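PDB 3ZWF: ZINC phosphodiesterase ELAC protein 1 from Homo sapiens, which uses two zinc ions to hydrolyse RNA phosphodiester bonds, trimming tRNA 3' ends and removing 2',3'-cyclic phosphates from tRNAs under repair. Local coordinates for residues 4-9 and 19-24; 32-37 and 63-68; 178-183 and 249-254; 271-276 and 287-292; 308-313 and 347-352. All blocks are in the same frame, centred on the assembly; numbering follows the deposited sequence. Where two conformers were deposited one is given.

Interaction 1: 4-9 and 19-24. With EDO (1,2-ethanediol), chain G.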
# COMPACT_ATOMS: atom_id res chain seq x y z
N THR A 4 6.01 19.42 4.60
CA THR A 4 5.35 19.13 3.34
C THR A 4 4.25 18.08 3.54
O THR A 4 4.52 16.97 3.99
CB THR A 4 6.34 18.59 2.28
OG1 THR A 4 7.36 19.56 2.02
CG2 THR A 4 5.60 18.25 0.94
N PHE A 5 3.02 18.43 3.20
CA PHE A 5 1.90 17.49 3.25
C PHE A 5 1.86 16.62 2.03
O PHE A 5 1.72 17.10 0.92
CB PHE A 5 0.59 18.24 3.44
CG PHE A 5 0.50 18.91 4.77
CD1 PHE A 5 1.09 20.14 4.94
CD2 PHE A 5 -0.05 18.27 5.88
CE1 PHE A 5 1.09 20.79 6.19
CE2 PHE A 5 -0.04 18.93 7.16
CZ PHE A 5 0.52 20.15 7.29
N LEU A 6 1.93 15.31 2.21
CA LEU A 6 1.84 14.38 1.11
C LEU A 6 0.42 13.81 0.92
O LEU A 6 -0.04 13.59 -0.20
CB LEU A 6 2.87 13.25 1.22
CG LEU A 6 4.33 13.74 1.19
CD1 LEU A 6 5.30 12.68 1.61
CD2 LEU A 6 4.73 14.35 -0.16
N GLY A 7 -0.26 13.60 2.04
CA GLY A 7 -1.62 13.13 2.04
C GLY A 7 -2.38 13.71 3.20
O GLY A 7 -1.94 13.64 4.40
N THR A 8 -3.53 14.24 2.86
CA THR A 8 -4.37 15.05 3.74
C THR A 8 -5.77 14.46 3.92
O THR A 8 -6.63 15.09 4.48
CB THR A 8 -4.44 16.47 3.25
OG1 THR A 8 -5.04 16.55 1.92
CG2 THR A 8 -3.00 17.09 3.19
N GLY A 9 -5.99 13.26 3.39
CA GLY A 9 -7.30 12.67 3.52
C GLY A 9 -7.44 11.69 4.66
O GLY A 9 -6.44 11.06 5.13
N ALA A 19 -3.57 9.35 1.42
CA ALA A 19 -3.61 8.91 2.80
C ALA A 19 -2.53 9.61 3.62
O ALA A 19 -1.55 10.17 3.08
CB ALA A 19 -3.46 7.42 2.88
N SER A 20 -2.70 9.56 4.93
CA SER A 20 -1.85 10.34 5.83
C SER A 20 -0.34 10.18 5.60
O SER A 20 0.21 9.09 5.62
CB SER A 20 -2.20 10.04 7.28
OG SER A 20 -3.46 10.62 7.52
N ALA A 21 0.33 11.32 5.38
CA ALA A 21 1.79 11.42 5.33
C ALA A 21 2.19 12.90 5.31
O ALA A 21 1.65 13.69 4.52
CB ALA A 21 2.35 10.72 4.13
N VAL A 22 3.13 13.23 6.17
CA VAL A 22 3.68 14.59 6.25
C VAL A 22 5.18 14.46 6.46
O VAL A 22 5.62 13.62 7.26
CB VAL A 22 3.13 15.41 7.47
CG1 VAL A 22 3.43 16.92 7.26
CG2 VAL A 22 1.64 15.16 7.70
N VAL A 23 5.96 15.29 5.77
CA VAL A 23 7.42 15.31 5.92
C VAL A 23 7.93 16.60 6.54
O VAL A 23 7.61 17.68 6.09
CB VAL A 23 8.15 15.06 4.58
CG1 VAL A 23 9.63 15.26 4.71
CG2 VAL A 23 7.85 13.65 4.09
N LEU A 24 8.69 16.44 7.62
CA LEU A 24 9.46 17.51 8.23
C LEU A 24 10.91 17.45 7.71
O LEU A 24 11.59 16.40 7.76
CB LEU A 24 9.43 17.37 9.75
CG LEU A 24 10.21 18.43 10.54
CD1 LEU A 24 9.70 19.85 10.30
CD2 LEU A 24 10.12 18.06 12.02
C1 EDO G . 7.81 19.51 -2.33
O1 EDO G . 6.44 19.44 -1.93
C2 EDO G . 8.67 20.42 -1.46
O2 EDO G . 8.79 19.89 -0.15
O HOH W 1 9.14 19.26 4.07
O HOH W 2 -4.37 12.87 6.22
O HOH W 3 -5.22 8.93 6.12
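Thr4 and Val23 form a hydrogen-bonded antiparallel pair, each N-H reaching the other's carbonyl: Thr4 N to Val23 O is 2.8 Å, and Val23 N to Thr4 O closes the ring of bonds at the same length. Two residues on, the backbone pairing changes step. Leu6 N and Gly7 N both point at Ala21 O, at 2.8 and 3.1 Å, which is the signature of a classic beta bulge. Gly7 suits the place because a CB there would run into Ala19 O; that oxygen instead meets Gly7 CA in a C-H...O contact.

The apolar contacts divide between the two faces of the sheet. On one, Val22 CG1 sits over the Phe5 ring, 4.1 Å from its centroid and 16° off the normal, a CH-pi contact. CG1 is anti to the backbone N of Val22 (chi1 -164°), while Val22 CG2 touches Phe5 CD2 at 4.0 Å. At the corner, Leu6 CD1 meets Val23 CG2 and Leu6 CB meets Ala21 CB, on the side to which Ala21 and Val23 point.

Water gathers at both ends: one joins Thr4 OG1 to Val23 O, and another links Gly7 O, Gly9 O and Ser20 OG. Thr4 OG1 also hydrogen-bonds a bound ethanediol.

The shared carbonyl takes up the extra residue: both N-H groups are bonded while the register shifts by one, and pairing resumes at Gly7. Ser20, next along, lies against the zinc ligands His65 and His311.

Interaction 2: 32-37 and 63-68. With ZN (zinc ion), chain D.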
# COMPACT_ATOMS: atom_id res chain seq x y z
N LEU A 32 9.61 11.45 8.08
CA LEU A 32 8.26 11.16 7.65
C LEU A 32 7.35 10.80 8.82
O LEU A 32 7.67 9.93 9.64
CB LEU A 32 8.27 10.01 6.62
CG LEU A 32 6.92 9.48 6.09
CD1 LEU A 32 6.20 10.53 5.29
CD2 LEU A 32 7.17 8.22 5.25
N PHE A 33 6.20 11.45 8.88
CA PHE A 33 5.18 11.22 9.88
C PHE A 33 3.98 10.61 9.17
O PHE A 33 3.30 11.29 8.38
CB PHE A 33 4.81 12.52 10.61
CG PHE A 33 5.89 13.03 11.49
CD1 PHE A 33 6.93 13.79 10.97
CD2 PHE A 33 5.92 12.71 12.85
CE1 PHE A 33 7.98 14.26 11.82
CE2 PHE A 33 6.96 13.14 13.67
CZ PHE A 33 7.98 13.92 13.15
N ASP A 34 3.77 9.33 9.46
CA ASP A 34 2.77 8.45 8.84
C ASP A 34 3.08 8.11 7.38
O ASP A 34 3.84 8.80 6.69
CB ASP A 34 1.33 8.96 9.04
CG ASP A 34 0.84 8.75 10.52
OD1 ASP A 34 1.43 7.96 11.21
OD2 ASP A 34 -0.17 9.37 10.93
N CYS A 35 2.51 7.00 6.96
CA CYS A 35 2.87 6.41 5.67
C CYS A 35 1.72 5.57 5.12
O CYS A 35 1.81 4.36 4.97
CB CYS A 35 4.16 5.59 5.79
SG CYS A 35 4.94 5.24 4.21
N GLY A 36 0.61 6.21 4.89
CA GLY A 36 -0.51 5.56 4.17
C GLY A 36 -0.16 5.07 2.79
O GLY A 36 0.85 5.47 2.18
N GLU A 37 -1.03 4.21 2.26
CA GLU A 37 -0.86 3.70 0.93
C GLU A 37 -0.75 4.85 -0.06
O GLU A 37 -1.48 5.84 0.02
CB GLU A 37 -2.05 2.81 0.60
CG GLU A 37 -1.97 2.35 -0.83
CD GLU A 37 -2.81 1.14 -1.17
OE1 GLU A 37 -3.52 0.57 -0.32
OE2 GLU A 37 -2.75 0.78 -2.33
N GLY A 63 -4.61 1.35 8.75
CA GLY A 63 -3.93 1.18 7.49
C GLY A 63 -3.61 2.43 6.69
O GLY A 63 -2.58 2.49 6.00
N ASP A 64 -4.45 3.46 6.83
CA ASP A 64 -4.26 4.75 6.16
C ASP A 64 -3.08 5.55 6.73
O ASP A 64 -2.77 6.63 6.21
CB ASP A 64 -5.54 5.65 6.16
CG ASP A 64 -6.17 5.82 7.49
OD1 ASP A 64 -6.36 4.83 8.25
OD2 ASP A 64 -6.48 6.99 7.80
N HIS A 65 -2.44 4.99 7.76
CA HIS A 65 -1.23 5.58 8.33
C HIS A 65 0.03 4.71 8.21
O HIS A 65 1.11 5.16 8.63
CB HIS A 65 -1.52 5.98 9.80
CG HIS A 65 -2.70 6.89 9.91
ND1 HIS A 65 -2.57 8.25 10.14
CD2 HIS A 65 -4.02 6.66 9.75
CE1 HIS A 65 -3.78 8.79 10.12
NE2 HIS A 65 -4.67 7.85 9.88
N PHE A 66 -0.08 3.46 7.71
CA PHE A 66 1.11 2.62 7.61
C PHE A 66 1.16 1.60 6.48
O PHE A 66 2.21 1.05 6.23
CB PHE A 66 1.44 1.89 8.92
CG PHE A 66 0.64 0.68 9.21
CD1 PHE A 66 -0.62 0.78 9.74
CD2 PHE A 66 1.17 -0.61 8.99
CE1 PHE A 66 -1.38 -0.37 10.00
CE2 PHE A 66 0.42 -1.74 9.30
CZ PHE A 66 -0.86 -1.60 9.82
N PHE A 67 0.05 1.39 5.78
CA PHE A 67 0.06 0.38 4.71
C PHE A 67 1.02 0.73 3.58
O PHE A 67 1.39 -0.16 2.80
CB PHE A 67 -1.34 0.14 4.12
CG PHE A 67 -2.25 -0.73 4.93
CD1 PHE A 67 -1.84 -1.43 6.05
CD2 PHE A 67 -3.58 -0.79 4.57
CE1 PHE A 67 -2.75 -2.19 6.76
CE2 PHE A 67 -4.49 -1.57 5.29
CZ PHE A 67 -4.07 -2.25 6.38
N GLY A 68 1.39 2.00 3.44
CA GLY A 68 2.41 2.43 2.48
C GLY A 68 3.86 2.16 2.84
O GLY A 68 4.77 2.38 2.03
ZN ZN D . -6.85 7.83 9.78
O HOH W 4 -3.45 3.33 3.27
O HOH W 5 -6.88 5.83 10.62
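The zinc-binding loop of the metallo-beta-lactamase fold, here residues 63-68, rests on the chain leaving strand 29-33, and His65 and Asp34 make the polar link between them. His65 ND1 donates to Asp34 OD2 over 2.8 Å, nearly straight at 166°. The acceptor lies close to the imidazole plane, yet the carboxylate is turned 82° from the ring and receives the N-H from above its own plane. With ND1 acting as donor, His65 NE2 is left to bind zinc at 2.2 Å, and the two bonds together fix the rotation of the ring. Asp34 is thus a second-shell residue; its OD2 is also held by Thr59 OG1. The negative charge behind ND1 would be expected to make the imidazole a stronger ligand.

Asp64 OD2 reaches the same zinc, also at 2.2 Å. These two ligands belong to the HxHxDH motif, the family signature that begins with His60 and His62 on the other zinc. Asp64 is probably also the proton acceptor of the reaction.

Backbone contacts fasten the loop to residues 35-37. Cys35 N donates to His65 O at 2.9 Å, and Gly68 N makes a weak bond to Cys35 O. Glycines allow this closeness: a CB on Gly68 would strike Gly36 O and Cys35 O, and one on Gly36 would strike Asp64 O. Cys35 SG packs on Gly68 C at 3.5 Å. At the far end Glu37 turns its carboxylate to Gly38 N and Gln40 NE2 of the second subunit, while a water joins Glu37 N to Gly63 O.

Interaction 3: 178-183 and 249-254. With ZN (zinc ion), chain E; ZN (zinc ion), chain D; PO4 (phosphate ion), chain F.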
# COMPACT_ATOMS: atom_id res chain seq x y z
N LEU A 178 -2.66 9.74 22.78
CA LEU A 178 -3.96 10.21 22.30
C LEU A 178 -5.03 9.15 22.46
O LEU A 178 -4.71 7.98 22.67
CB LEU A 178 -3.87 10.62 20.81
CG LEU A 178 -2.75 11.59 20.45
CD1 LEU A 178 -2.74 11.94 18.97
CD2 LEU A 178 -2.93 12.91 21.23
N PHE A 179 -6.29 9.57 22.42
CA PHE A 179 -7.43 8.66 22.49
C PHE A 179 -8.01 8.50 21.10
O PHE A 179 -8.36 9.48 20.45
CB PHE A 179 -8.51 9.19 23.41
CG PHE A 179 -9.55 8.16 23.74
CD1 PHE A 179 -10.66 7.98 22.92
CD2 PHE A 179 -9.38 7.31 24.85
CE1 PHE A 179 -11.59 6.97 23.20
CE2 PHE A 179 -10.33 6.31 25.15
CZ PHE A 179 -11.43 6.14 24.30
N HIS A 180 -8.12 7.25 20.64
CA HIS A 180 -8.66 6.96 19.34
C HIS A 180 -9.35 5.58 19.41
O HIS A 180 -9.41 4.97 20.49
CB HIS A 180 -7.53 7.07 18.31
CG HIS A 180 -7.96 6.91 16.87
ND1 HIS A 180 -9.01 7.60 16.29
CD2 HIS A 180 -7.41 6.17 15.88
CE1 HIS A 180 -9.12 7.23 15.02
NE2 HIS A 180 -8.15 6.38 14.74
N ARG A 181 -9.86 5.08 18.29
CA ARG A 181 -10.49 3.75 18.25
C ARG A 181 -9.48 2.66 18.59
O ARG A 181 -9.83 1.62 19.18
CB ARG A 181 -11.10 3.45 16.85
CG ARG A 181 -12.17 4.38 16.42
CD ARG A 181 -13.04 3.79 15.28
NE ARG A 181 -12.30 3.27 14.11
CZ ARG A 181 -11.57 4.01 13.27
NH1 ARG A 181 -11.39 5.33 13.45
NH2 ARG A 181 -10.98 3.42 12.24
N ILE A 182 -8.22 2.89 18.23
CA ILE A 182 -7.09 2.09 18.70
C ILE A 182 -6.11 3.10 19.27
O ILE A 182 -6.29 4.31 19.03
CB ILE A 182 -6.42 1.23 17.60
CG1 ILE A 182 -5.84 2.05 16.47
CG2 ILE A 182 -7.44 0.20 17.08
CD1 ILE A 182 -4.96 1.26 15.56
N PRO A 183 -5.10 2.65 20.03
CA PRO A 183 -4.21 3.66 20.59
C PRO A 183 -3.46 4.46 19.52
O PRO A 183 -3.01 3.91 18.50
CB PRO A 183 -3.25 2.86 21.44
CG PRO A 183 -4.06 1.61 21.82
CD PRO A 183 -4.83 1.33 20.58
N LEU A 249 -0.08 15.44 15.59
CA LEU A 249 -0.93 14.51 16.31
C LEU A 249 -1.61 13.51 15.36
O LEU A 249 -2.17 13.94 14.33
CB LEU A 249 -2.02 15.20 17.10
CG LEU A 249 -1.64 15.85 18.43
CD1 LEU A 249 -0.68 17.01 18.23
CD2 LEU A 249 -2.92 16.28 19.14
N GLY A 250 -1.56 12.23 15.72
CA GLY A 250 -2.36 11.21 15.02
C GLY A 250 -3.86 11.40 15.21
O GLY A 250 -4.33 12.28 15.97
N ASP A 251 -4.63 10.56 14.52
CA ASP A 251 -6.09 10.54 14.66
C ASP A 251 -6.42 10.46 16.14
O ASP A 251 -5.81 9.72 16.90
CB ASP A 251 -6.71 9.31 14.03
CG ASP A 251 -6.52 9.24 12.50
OD1 ASP A 251 -5.89 10.11 11.89
OD2 ASP A 251 -7.00 8.22 11.92
N CYS A 252 -7.42 11.23 16.53
CA CYS A 252 -7.84 11.30 17.94
C CYS A 252 -9.14 12.08 18.10
O CYS A 252 -9.49 12.91 17.28
CB CYS A 252 -6.75 11.97 18.79
SG CYS A 252 -6.44 13.69 18.49
N SER A 253 -9.78 11.81 19.24
CA SER A 253 -10.92 12.55 19.77
C SER A 253 -10.52 13.33 21.03
O SER A 253 -11.35 14.03 21.62
CB SER A 253 -12.03 11.56 20.12
OG SER A 253 -13.21 12.21 20.53
N GLY A 254 -9.27 13.18 21.44
CA GLY A 254 -8.74 13.86 22.61
C GLY A 254 -7.35 13.34 23.00
O GLY A 254 -6.81 12.42 22.39
ZN ZN E . -7.38 5.98 12.62
ZN ZN D . -6.85 7.83 9.78
P PO4 F . -9.81 6.47 10.34
O1 PO4 F . -9.39 6.29 11.82
O2 PO4 F . -9.59 5.01 9.69
O3 PO4 F . -8.86 7.34 9.61
O4 PO4 F . -11.26 6.78 10.33
O HOH W 5 -6.88 5.83 10.62
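His180 and Asp251 stand side by side at the dinuclear zinc centre of the metallo-beta-lactamase fold, each carried on a loop that leaves the end of a strand. Metal bonds come first. His180 NE2 binds one zinc at 2.3 Å, whereas Asp251 OD2 bridges both, lying 2.4 Å from that zinc and 2.2 Å from the other. A carboxylate suits the bridge because one oxygen can serve two cations. Water 5 and a phosphate, the latter probably from the crystallisation liquor, also span the pair.

Ring packing sets the two ligands against each other. Asp251 CB lies over a face of the imidazole, 3.4 Å from its centroid and offset toward the rim, in a CH-pi contact; ring and carboxylate planes stand 84° apart. His180 ND1 is anchored by Gly288 O, which leaves NE2 to the metal.

Two backbone bonds join the segments: Phe179 N donates to Gly254 O and Ser253 N to Phe179 O, the latter nearly along the C=O axis at 3.0 Å. Apolar contacts fill in behind. Leu178, crossing Leu249 at about a right angle, places CD1 against Leu249 CB and its own CB against Cys252 CB.

Arg181 supplies the cationic contact to the phosphate, its chain bent at chi3 (-51°). Arg181 NH1 donates to phosphate O1 at 2.8 Å, while NH2 makes weak bonds to phosphate O1 and O2.

Interaction 4: 271-276 and 287-292. With PO4 (phosphate ion), chain F.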
# COMPACT_ATOMS: atom_id res chain seq x y z
N ILE A 271 -0.12 20.31 14.04
CA ILE A 271 -0.87 19.56 12.99
C ILE A 271 -1.86 18.62 13.67
O ILE A 271 -1.48 17.80 14.52
CB ILE A 271 0.04 18.78 12.08
CG1 ILE A 271 1.08 19.71 11.43
CG2 ILE A 271 -0.81 17.94 11.03
CD1 ILE A 271 2.02 18.95 10.53
N HIS A 272 -3.13 18.83 13.38
CA HIS A 272 -4.22 18.15 14.06
C HIS A 272 -5.26 17.68 13.01
O HIS A 272 -5.53 18.38 12.05
CB HIS A 272 -4.89 19.10 15.07
CG HIS A 272 -5.69 18.43 16.14
ND1 HIS A 272 -6.87 17.75 15.88
CD2 HIS A 272 -5.52 18.39 17.49
CE1 HIS A 272 -7.34 17.27 17.02
NE2 HIS A 272 -6.55 17.64 18.01
N GLU A 273 -5.84 16.52 13.26
CA GLU A 273 -6.97 16.12 12.40
C GLU A 273 -8.26 16.92 12.61
O GLU A 273 -8.54 17.49 13.66
CB GLU A 273 -7.31 14.65 12.59
CG GLU A 273 -7.90 14.31 13.95
CD GLU A 273 -9.01 13.29 13.77
OE1 GLU A 273 -10.08 13.67 13.23
OE2 GLU A 273 -8.79 12.11 14.09
N ALA A 274 -9.03 17.01 11.55
CA ALA A 274 -10.41 17.48 11.63
C ALA A 274 -11.23 16.71 10.60
O ALA A 274 -11.56 17.23 9.55
CB ALA A 274 -10.53 18.98 11.37
N THR A 275 -11.50 15.45 10.95
CA THR A 275 -12.10 14.51 10.01
C THR A 275 -13.47 14.96 9.50
O THR A 275 -13.76 14.91 8.29
CB THR A 275 -12.17 13.06 10.56
OG1 THR A 275 -10.84 12.62 10.91
CG2 THR A 275 -12.79 12.14 9.51
N LEU A 276 -14.31 15.46 10.42
CA LEU A 276 -15.66 15.85 10.08
C LEU A 276 -15.89 17.27 10.55
O LEU A 276 -15.17 17.79 11.40
CB LEU A 276 -16.68 14.94 10.76
CG LEU A 276 -16.68 13.49 10.35
CD1 LEU A 276 -17.75 12.73 11.12
CD2 LEU A 276 -16.95 13.46 8.85
N HIS A 287 -16.16 7.72 16.30
CA HIS A 287 -15.08 7.10 15.54
C HIS A 287 -13.68 7.50 15.98
O HIS A 287 -12.71 7.23 15.26
CB HIS A 287 -15.25 7.38 14.05
CG HIS A 287 -16.41 6.66 13.45
ND1 HIS A 287 -17.66 7.22 13.35
CD2 HIS A 287 -16.52 5.40 12.96
CE1 HIS A 287 -18.49 6.36 12.80
NE2 HIS A 287 -17.83 5.24 12.57
N GLY A 288 -13.58 8.13 17.15
CA GLY A 288 -12.27 8.55 17.69
C GLY A 288 -11.62 9.68 16.91
O GLY A 288 -10.37 9.79 16.83
N HIS A 289 -12.47 10.55 16.36
CA HIS A 289 -12.04 11.66 15.54
C HIS A 289 -12.40 13.02 16.19
O HIS A 289 -13.12 13.07 17.18
CB HIS A 289 -12.61 11.56 14.12
CG HIS A 289 -11.97 10.47 13.30
ND1 HIS A 289 -10.61 10.33 13.19
CD2 HIS A 289 -12.51 9.49 12.53
CE1 HIS A 289 -10.33 9.29 12.41
NE2 HIS A 289 -11.47 8.74 12.02
N SER A 290 -11.90 14.06 15.55
CA SER A 290 -12.12 15.46 15.95
C SER A 290 -12.78 16.27 14.84
O SER A 290 -12.75 15.94 13.64
CB SER A 290 -10.79 16.10 16.30
OG SER A 290 -10.25 15.52 17.47
N THR A 291 -13.36 17.38 15.26
CA THR A 291 -13.91 18.36 14.34
C THR A 291 -13.09 19.67 14.47
O THR A 291 -12.22 19.77 15.34
CB THR A 291 -15.38 18.63 14.66
OG1 THR A 291 -15.47 19.31 15.91
CG2 THR A 291 -16.20 17.33 14.69
N PRO A 292 -13.34 20.66 13.59
CA PRO A 292 -12.48 21.83 13.70
C PRO A 292 -12.55 22.57 15.04
O PRO A 292 -11.54 23.05 15.52
CB PRO A 292 -12.98 22.73 12.58
CG PRO A 292 -13.45 21.75 11.53
CD PRO A 292 -14.10 20.66 12.32
P PO4 F . -9.81 6.47 10.34
O1 PO4 F . -9.39 6.29 11.82
O2 PO4 F . -9.59 5.01 9.69
O3 PO4 F . -8.86 7.34 9.61
O4 PO4 F . -11.26 6.78 10.33
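Glu273 ties its own strand end to His289 and Ser290 on the loop between helices 281-286 and 292-301. From CB the chain sets out with CG between the backbone N and the carbonyl carbon (chi1 68°), bringing CG alongside Ser290 CB. A bend at chi2 then carries CD to the loop, where the two oxygens part company. OE1 collects three donors: Ser290 N at 3.0 Å, from above the carboxylate plane, and, from its own segment, Thr275 OG1 at 2.7 Å and Thr275 N at 3.2 Å. OE2 takes His289 ND1 on its syn lone pair, at 2.7 Å and 169°, and also receives Cys252 N from the neighbouring zinc loop. A buried glutamate suits this place, since so many N-H and O-H groups converge on its charge.

The His289 ring is held on several sides. Thr275 OG1 lies 3.2 Å above one face and His287 O covers the opposite one. In the plane, the ND1 bond to Glu273 directs NE2 to phosphate O4, 2.6 Å away.

Nearby, His272 CE1 meets Ser290 OG, itself hydrogen-bonded to Cys252 O, at the ring edge, and Ala274 CB touches Pro292 CG at 4.0 Å. Gly288, with positive phi, ends helix 281-286 as the C-prime residue of a Schellman motif, just before His289. The whole is a histidine-carboxylate hydrogen bond beside the dinuclear zinc site of an RNase Z, the histidine reaching the phosphate bound there.

Interaction 5: 308-313 and 347-352. With ZN (zinc ion), chain D.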
# COMPACT_ATOMS: atom_id res chain seq x y z
N VAL A 308 -2.64 23.69 11.85
CA VAL A 308 -2.90 23.14 10.50
C VAL A 308 -3.81 21.94 10.68
O VAL A 308 -3.48 20.99 11.37
CB VAL A 308 -1.62 22.72 9.76
CG1 VAL A 308 -1.99 22.23 8.30
CG2 VAL A 308 -0.62 23.83 9.72
N LEU A 309 -4.95 21.98 9.99
CA LEU A 309 -5.93 20.89 10.03
C LEU A 309 -5.73 20.00 8.81
O LEU A 309 -5.39 20.47 7.72
CB LEU A 309 -7.35 21.47 10.02
CG LEU A 309 -7.68 22.37 11.26
CD1 LEU A 309 -9.12 22.78 11.20
CD2 LEU A 309 -7.39 21.64 12.56
N THR A 310 -5.90 18.72 9.06
CA THR A 310 -5.68 17.70 8.03
C THR A 310 -6.54 16.51 8.32
O THR A 310 -7.42 16.54 9.16
CB THR A 310 -4.17 17.38 7.90
OG1 THR A 310 -3.90 16.65 6.70
CG2 THR A 310 -3.67 16.61 9.13
N HIS A 311 -6.36 15.45 7.51
CA HIS A 311 -7.15 14.21 7.65
C HIS A 311 -8.63 14.47 7.50
O HIS A 311 -9.44 14.04 8.30
CB HIS A 311 -6.85 13.51 9.00
CG HIS A 311 -7.26 12.07 9.08
ND1 HIS A 311 -8.49 11.66 9.54
CD2 HIS A 311 -6.53 10.94 8.89
CE1 HIS A 311 -8.54 10.34 9.55
NE2 HIS A 311 -7.35 9.88 9.20
N PHE A 312 -8.97 15.10 6.38
CA PHE A 312 -10.33 15.40 6.04
C PHE A 312 -11.10 14.25 5.39
O PHE A 312 -10.55 13.52 4.59
CB PHE A 312 -10.36 16.60 5.08
CG PHE A 312 -9.75 17.87 5.65
CD1 PHE A 312 -10.40 18.55 6.64
CD2 PHE A 312 -8.54 18.37 5.15
CE1 PHE A 312 -9.84 19.70 7.17
CE2 PHE A 312 -7.97 19.52 5.67
CZ PHE A 312 -8.63 20.21 6.66
N SER A 313 -12.35 14.07 5.82
CA SER A 313 -13.24 13.10 5.22
C SER A 313 -13.20 13.24 3.69
O SER A 313 -13.22 14.36 3.13
CB SER A 313 -14.68 13.31 5.73
OG SER A 313 -15.57 12.39 5.08
N THR A 347 -4.89 26.92 9.25
CA THR A 347 -4.63 26.62 7.86
C THR A 347 -5.21 25.25 7.53
O THR A 347 -5.15 24.35 8.36
CB THR A 347 -3.11 26.59 7.59
OG1 THR A 347 -2.55 27.85 7.93
CG2 THR A 347 -2.82 26.33 6.13
N LEU A 348 -5.83 25.13 6.34
CA LEU A 348 -6.33 23.81 5.88
C LEU A 348 -5.31 23.18 4.96
O LEU A 348 -5.00 23.71 3.90
CB LEU A 348 -7.69 23.96 5.19
CG LEU A 348 -8.64 24.86 5.97
CD1 LEU A 348 -9.94 24.97 5.16
CD2 LEU A 348 -8.82 24.34 7.41
N ALA A 349 -4.82 22.01 5.36
CA ALA A 349 -3.83 21.27 4.59
C ALA A 349 -4.42 20.80 3.25
O ALA A 349 -5.59 20.42 3.16
CB ALA A 349 -3.28 20.06 5.38
N GLU A 350 -3.60 20.91 2.23
CA GLU A 350 -3.85 20.25 0.93
C GLU A 350 -2.62 19.45 0.57
O GLU A 350 -1.51 19.79 0.98
CB GLU A 350 -4.15 21.29 -0.17
CG GLU A 350 -5.34 22.12 0.15
CD GLU A 350 -5.56 23.26 -0.83
OE1 GLU A 350 -4.78 23.43 -1.80
OE2 GLU A 350 -6.55 23.98 -0.62
N ASP A 351 -2.78 18.39 -0.25
CA ASP A 351 -1.63 17.65 -0.70
C ASP A 351 -0.67 18.61 -1.43
O ASP A 351 -1.08 19.47 -2.25
CB ASP A 351 -1.98 16.51 -1.67
CG ASP A 351 -2.84 15.43 -1.04
OD1 ASP A 351 -3.22 15.51 0.17
OD2 ASP A 351 -3.05 14.40 -1.76
N PHE A 352 0.61 18.44 -1.09
CA PHE A 352 1.79 19.12 -1.67
C PHE A 352 2.01 20.52 -1.13
O PHE A 352 2.95 21.22 -1.54
CB PHE A 352 1.78 19.07 -3.20
CG PHE A 352 1.65 17.68 -3.71
CD1 PHE A 352 2.68 16.81 -3.54
CD2 PHE A 352 0.50 17.26 -4.35
CE1 PHE A 352 2.58 15.48 -3.97
CE2 PHE A 352 0.37 15.94 -4.78
CZ PHE A 352 1.42 15.06 -4.59
ZN ZN D . -6.85 7.83 9.78
O HOH W 5 -6.88 5.83 10.62
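Phe312 has CG anti to its carbonyl carbon (chi1 -60°), beside the backbone N, and from a CB pointing toward 347-352 its ring meets Leu348 and Ala349; in Val308, CG1 is anti to the backbone N (chi1 -177°) and meets Ala349 CB at 3.9 Å. The two segments are neighbouring parallel strands, 306-310 and 345-348, at the edge of the second sheet of the metallo-beta-lactamase alpha-beta/beta-alpha sandwich. Thr347 O accepts Leu309 N and Leu309 O accepts Ala349 N, both at 2.9 Å.

Side chains then divide by face. Val308 and Ala349 turn to the side where Phe5 of the other sheet packs, and their small apolar groups suit that buried interface. On the other face Leu309 CD1 touches Leu348 CD2. Phe312, from the loop beyond, crosses Leu348 at about a right angle and brings CZ to within 4.1 Å of Leu348 CB. The ring edge of Phe312 lies near Ala349 O, with CE2 3.6 Å away. Thr310 packs OG1 on Ala349 CB.

Past the strand end, His311 takes positive phi and directs its side chain away from Ala349 to the dinuclear centre. Thr275 OG1 hydrogen-bonds His311 ND1, and His311 NE2 binds zinc at 2.2 Å.

Overall arrangement
Interactions 1 and 2 are built on one sheet, whose strands 21-26 and 29-33 are neighbours; interactions 3, 4 and 5 are built on the other. The sheets meet where Phe5 of interaction 1 packs on Ile271 of interaction 4 and Val308 of interaction 5. Interactions 1 to 4 are buried, whereas interaction 5 is partly open at the edge of its sheet. Interactions 1 and 5 rest mainly on backbone pairing and apolar packing, antiparallel in one and parallel in the other. Interactions 2 and 3, at loop ends, turn to metal ligation, and interaction 4 to hydrogen bonds that converge on a buried carboxylate. Interactions 2, 3 and 5 share one zinc, while interactions 3 and 4 share the phosphate.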